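Local coordinates for nitric oxide dioxygenase (Rhodothermus marinus DSM 4252, PDB 6WK3), which binds heme as a globin, probably acts as a nitric oxide dioxygenase, and is here engineered as a carbene transferase, at residues Ser25-Tyr33 against Phe47-Ala58. The protein carries 1 engineered substitution. Numbering follows the deposited sequence.
Sequences SVAISATMY and FELPERVIHKLA. Engineered in segment 47-58: V53 (natural residue Gln). With HEM (protoporphyrin IX containing Fe), chain E.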
# COMPACT_ATOMS: atom_id res chain seq x y z
N SER A 25 15.55 -7.62 16.28
CA SER A 25 14.71 -6.62 15.64
C SER A 25 13.24 -7.03 15.64
O SER A 25 12.36 -6.16 15.67
CB SER A 25 15.19 -6.33 14.22
OG SER A 25 15.10 -7.49 13.40
N VAL A 26 12.95 -8.33 15.61
CA VAL A 26 11.56 -8.78 15.71
C VAL A 26 11.02 -8.53 17.12
O VAL A 26 9.87 -8.09 17.28
CB VAL A 26 11.45 -10.26 15.31
CG1 VAL A 26 10.06 -10.78 15.64
CG2 VAL A 26 11.73 -10.42 13.82
N ALA A 27 11.82 -8.81 18.14
CA ALA A 27 11.40 -8.50 19.51
C ALA A 27 11.18 -7.00 19.69
O ALA A 27 10.22 -6.59 20.36
CB ALA A 27 12.43 -9.02 20.51
N ILE A 28 12.04 -6.18 19.10
CA ILE A 28 11.88 -4.73 19.23
C ILE A 28 10.63 -4.27 18.50
O ILE A 28 9.84 -3.48 19.03
CB ILE A 28 13.14 -4.00 18.73
CG1 ILE A 28 14.32 -4.23 19.68
CG2 ILE A 28 12.86 -2.52 18.54
CD1 ILE A 28 15.69 -3.86 19.09
N SER A 29 10.42 -4.77 17.28
CA SER A 29 9.27 -4.34 16.49
C SER A 29 7.96 -4.81 17.13
O SER A 29 7.01 -4.02 17.25
CB SER A 29 9.42 -4.85 15.06
OG SER A 29 8.17 -4.97 14.40
N ALA A 30 7.90 -6.07 17.57
CA ALA A 30 6.68 -6.58 18.20
C ALA A 30 6.38 -5.85 19.50
O ALA A 30 5.23 -5.48 19.77
CB ALA A 30 6.79 -8.08 18.44
N THR A 31 7.40 -5.68 20.35
CA THR A 31 7.21 -4.93 21.59
C THR A 31 6.79 -3.50 21.32
O THR A 31 5.95 -2.94 22.04
CB THR A 31 8.51 -4.96 22.40
OG1 THR A 31 8.82 -6.31 22.76
CG2 THR A 31 8.39 -4.11 23.65
N MET A 32 7.35 -2.90 20.27
CA MET A 32 6.96 -1.54 19.91
C MET A 32 5.47 -1.47 19.58
O MET A 32 4.77 -0.57 20.05
CB MET A 32 7.80 -1.07 18.72
CG MET A 32 7.71 0.41 18.47
SD MET A 32 7.37 0.78 16.75
CE MET A 32 5.62 0.42 16.69
N TYR A 33 4.97 -2.42 18.79
CA TYR A 33 3.57 -2.38 18.38
C TYR A 33 2.64 -2.63 19.56
O TYR A 33 1.55 -2.04 19.63
CB TYR A 33 3.30 -3.40 17.28
CG TYR A 33 1.82 -3.55 16.96
CD1 TYR A 33 1.15 -2.57 16.24
CD2 TYR A 33 1.10 -4.66 17.39
CE1 TYR A 33 -0.20 -2.69 15.96
CE2 TYR A 33 -0.25 -4.79 17.11
CZ TYR A 33 -0.89 -3.80 16.40
OH TYR A 33 -2.23 -3.92 16.11
N PHE A 47 -3.98 -0.62 11.45
CA PHE A 47 -3.25 -1.84 11.11
C PHE A 47 -4.21 -2.93 10.65
O PHE A 47 -4.89 -3.56 11.47
CB PHE A 47 -2.42 -2.31 12.30
CG PHE A 47 -1.33 -1.35 12.68
CD1 PHE A 47 -1.59 -0.29 13.53
CD2 PHE A 47 -0.05 -1.51 12.18
CE1 PHE A 47 -0.58 0.59 13.88
CE2 PHE A 47 0.95 -0.63 12.52
CZ PHE A 47 0.69 0.42 13.38
N GLU A 48 -4.26 -3.17 9.34
CA GLU A 48 -5.03 -4.29 8.80
C GLU A 48 -4.41 -5.62 9.19
O GLU A 48 -5.09 -6.52 9.68
CB GLU A 48 -5.12 -4.18 7.28
CG GLU A 48 -6.22 -3.27 6.75
CD GLU A 48 -6.50 -3.46 5.25
OE1 GLU A 48 -5.72 -4.16 4.57
OE2 GLU A 48 -7.52 -2.92 4.76
N LEU A 49 -3.10 -5.77 8.97
CA LEU A 49 -2.37 -7.01 9.21
C LEU A 49 -1.25 -6.72 10.20
O LEU A 49 -0.08 -6.57 9.80
CB LEU A 49 -1.84 -7.61 7.91
CG LEU A 49 -2.91 -7.87 6.83
CD1 LEU A 49 -2.27 -8.42 5.57
CD2 LEU A 49 -3.98 -8.83 7.35
N PRO A 50 -1.55 -6.66 11.50
CA PRO A 50 -0.53 -6.22 12.46
C PRO A 50 0.63 -7.18 12.58
O PRO A 50 1.77 -6.75 12.78
CB PRO A 50 -1.32 -6.10 13.77
CG PRO A 50 -2.44 -7.08 13.62
CD PRO A 50 -2.80 -7.09 12.16
N GLU A 51 0.38 -8.49 12.47
CA GLU A 51 1.47 -9.46 12.52
C GLU A 51 2.41 -9.29 11.34
O GLU A 51 3.64 -9.37 11.49
CB GLU A 51 0.90 -10.87 12.56
CG GLU A 51 1.85 -11.96 12.10
CD GLU A 51 2.98 -12.18 13.07
OE1 GLU A 51 2.79 -11.90 14.28
OE2 GLU A 51 4.07 -12.62 12.63
N ARG A 52 1.86 -9.03 10.15
CA ARG A 52 2.68 -8.90 8.95
C ARG A 52 3.52 -7.62 8.99
O ARG A 52 4.70 -7.63 8.61
CB ARG A 52 1.79 -8.92 7.71
CG ARG A 52 2.49 -8.61 6.42
CD ARG A 52 1.51 -8.59 5.25
NE ARG A 52 2.23 -8.49 3.99
CZ ARG A 52 2.74 -9.53 3.34
NH1 ARG A 52 2.59 -10.76 3.84
NH2 ARG A 52 3.39 -9.36 2.20
N VAL A 53 2.93 -6.52 9.46
CA VAL A 53 3.65 -5.25 9.55
C VAL A 53 4.79 -5.34 10.55
O VAL A 53 5.83 -4.71 10.37
CB VAL A 53 2.65 -4.13 9.91
CG1 VAL A 53 3.37 -2.83 10.20
CG2 VAL A 53 1.64 -3.95 8.79
N ILE A 54 4.63 -6.15 11.60
CA ILE A 54 5.67 -6.27 12.61
C ILE A 54 6.95 -6.83 12.00
O ILE A 54 8.06 -6.36 12.30
CB ILE A 54 5.17 -7.13 13.78
CG1 ILE A 54 4.41 -6.27 14.79
CG2 ILE A 54 6.33 -7.86 14.45
CD1 ILE A 54 3.52 -7.06 15.72
N HIS A 55 6.83 -7.83 11.13
CA HIS A 55 8.03 -8.40 10.54
C HIS A 55 8.62 -7.51 9.46
O HIS A 55 9.83 -7.53 9.22
CB HIS A 55 7.73 -9.80 9.99
CG HIS A 55 7.76 -10.87 11.04
ND1 HIS A 55 8.80 -11.76 11.16
CD2 HIS A 55 6.89 -11.17 12.03
CE1 HIS A 55 8.57 -12.58 12.17
NE2 HIS A 55 7.41 -12.24 12.72
N LYS A 56 7.77 -6.70 8.81
CA LYS A 56 8.26 -5.73 7.84
C LYS A 56 9.06 -4.63 8.52
O LYS A 56 10.14 -4.25 8.03
CB LYS A 56 7.08 -5.13 7.07
CG LYS A 56 6.64 -5.96 5.88
CD LYS A 56 5.33 -5.44 5.31
CE LYS A 56 5.29 -5.55 3.78
NZ LYS A 56 5.42 -6.95 3.31
N LEU A 57 8.56 -4.10 9.63
CA LEU A 57 9.29 -3.07 10.35
C LEU A 57 10.61 -3.61 10.90
O LEU A 57 11.63 -2.92 10.88
CB LEU A 57 8.44 -2.49 11.48
CG LEU A 57 9.18 -1.40 12.28
CD1 LEU A 57 8.88 -0.02 11.73
CD2 LEU A 57 8.84 -1.46 13.76
N ALA A 58 10.60 -4.85 11.39
CA ALA A 58 11.83 -5.47 11.88
C ALA A 58 12.89 -5.52 10.79
O ALA A 58 14.07 -5.24 11.04
CB ALA A 58 11.54 -6.87 12.42
CHA HEM E . 3.69 0.06 7.45
CHB HEM E . 8.14 1.46 8.82
CHC HEM E . 6.04 5.11 11.21
CHD HEM E . 1.82 2.71 11.06
C1A HEM E . 5.07 0.15 7.55
C2A HEM E . 6.04 -0.64 6.83
C3A HEM E . 7.26 -0.26 7.21
C4A HEM E . 7.12 0.80 8.19
CMA HEM E . 8.59 -0.85 6.70
CAA HEM E . 5.71 -1.74 5.80
CBA HEM E . 5.63 -1.09 4.43
CGA HEM E . 5.51 -2.16 3.37
O1A HEM E . 4.37 -2.47 2.96
O2A HEM E . 6.56 -2.71 2.95
C1B HEM E . 7.98 2.62 9.55
C2B HEM E . 9.03 3.50 10.04
C3B HEM E . 8.44 4.50 10.71
C4B HEM E . 7.01 4.30 10.65
CMB HEM E . 10.53 3.24 9.81
CAB HEM E . 9.09 5.72 11.41
CBB HEM E . 10.31 6.18 11.13
C1C HEM E . 4.72 4.78 11.41
C2C HEM E . 3.75 5.55 12.16
C3C HEM E . 2.59 4.90 12.14
C4C HEM E . 2.76 3.68 11.36
CMC HEM E . 4.03 6.89 12.86
CAC HEM E . 1.31 5.42 12.83
CBC HEM E . 0.38 4.57 13.27
C1D HEM E . 1.90 1.85 9.98
C2D HEM E . 0.81 1.16 9.30
C3D HEM E . 1.35 0.43 8.30
C4D HEM E . 2.78 0.63 8.31
CMD HEM E . -0.68 1.27 9.68
CAD HEM E . 0.63 -0.49 7.29
CBD HEM E . -0.10 0.34 6.25
CGD HEM E . -0.40 -0.48 5.02
O1D HEM E . 0.33 -1.47 4.75
O2D HEM E . -1.37 -0.13 4.29
NA HEM E . 5.77 1.02 8.37
NB HEM E . 6.77 3.15 9.94
NC HEM E . 4.08 3.65 10.95
ND HEM E . 3.07 1.49 9.34
FE HEM E . 4.93 2.26 9.74
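The backbone carbonyl O of I54 takes two donors: OG of S29, 2.5 Å away and coming from the neighbouring helix, and the amide N of A58 in its own helical turn. The S29 hydroxyl is swung anti to its backbone N, which carries OG across to meet that oxygen well to the side of the C=O direction, at 117°, and slightly tilted from the carbonyl plane. The buried hydroxyl is thus held between helices, with CD2 of L57 packed against it. One turn further along helix 50-66, A58 sets its CB 3.4 Å from the carbonyl O of S25, and CG2 of V26 closes over the same methyl.

Helices 18-39 and 50-66 cross here as the B and E helices of the globin fold, their local axes 8.3 Å apart at 132°, with small residues S25, S29 and A58 at the close approach. Farther along, the CD1 methyl of I54 lies 3.8 Å from CD2 of Y33, while CB of P50 touches the phenol OH of Y33.

Y33 turns its edge to the face of F47 in a T-shaped stack, planes at 70°, putting CE1 3.6 Å above the middle of that ring. Methyl CMD of the heme covers the opposite face, and CZ of F47 reaches methine CHD at 3.5 Å. Were F47 cut back to an alanine, the Y33 edge would probably lose its aromatic partner and a gap would open beside the porphyrin. On the same heme wall, CD1 of L57 presses on methine CHB at 3.3 Å, and engineered V53 rests its methyls near CHA and CAD.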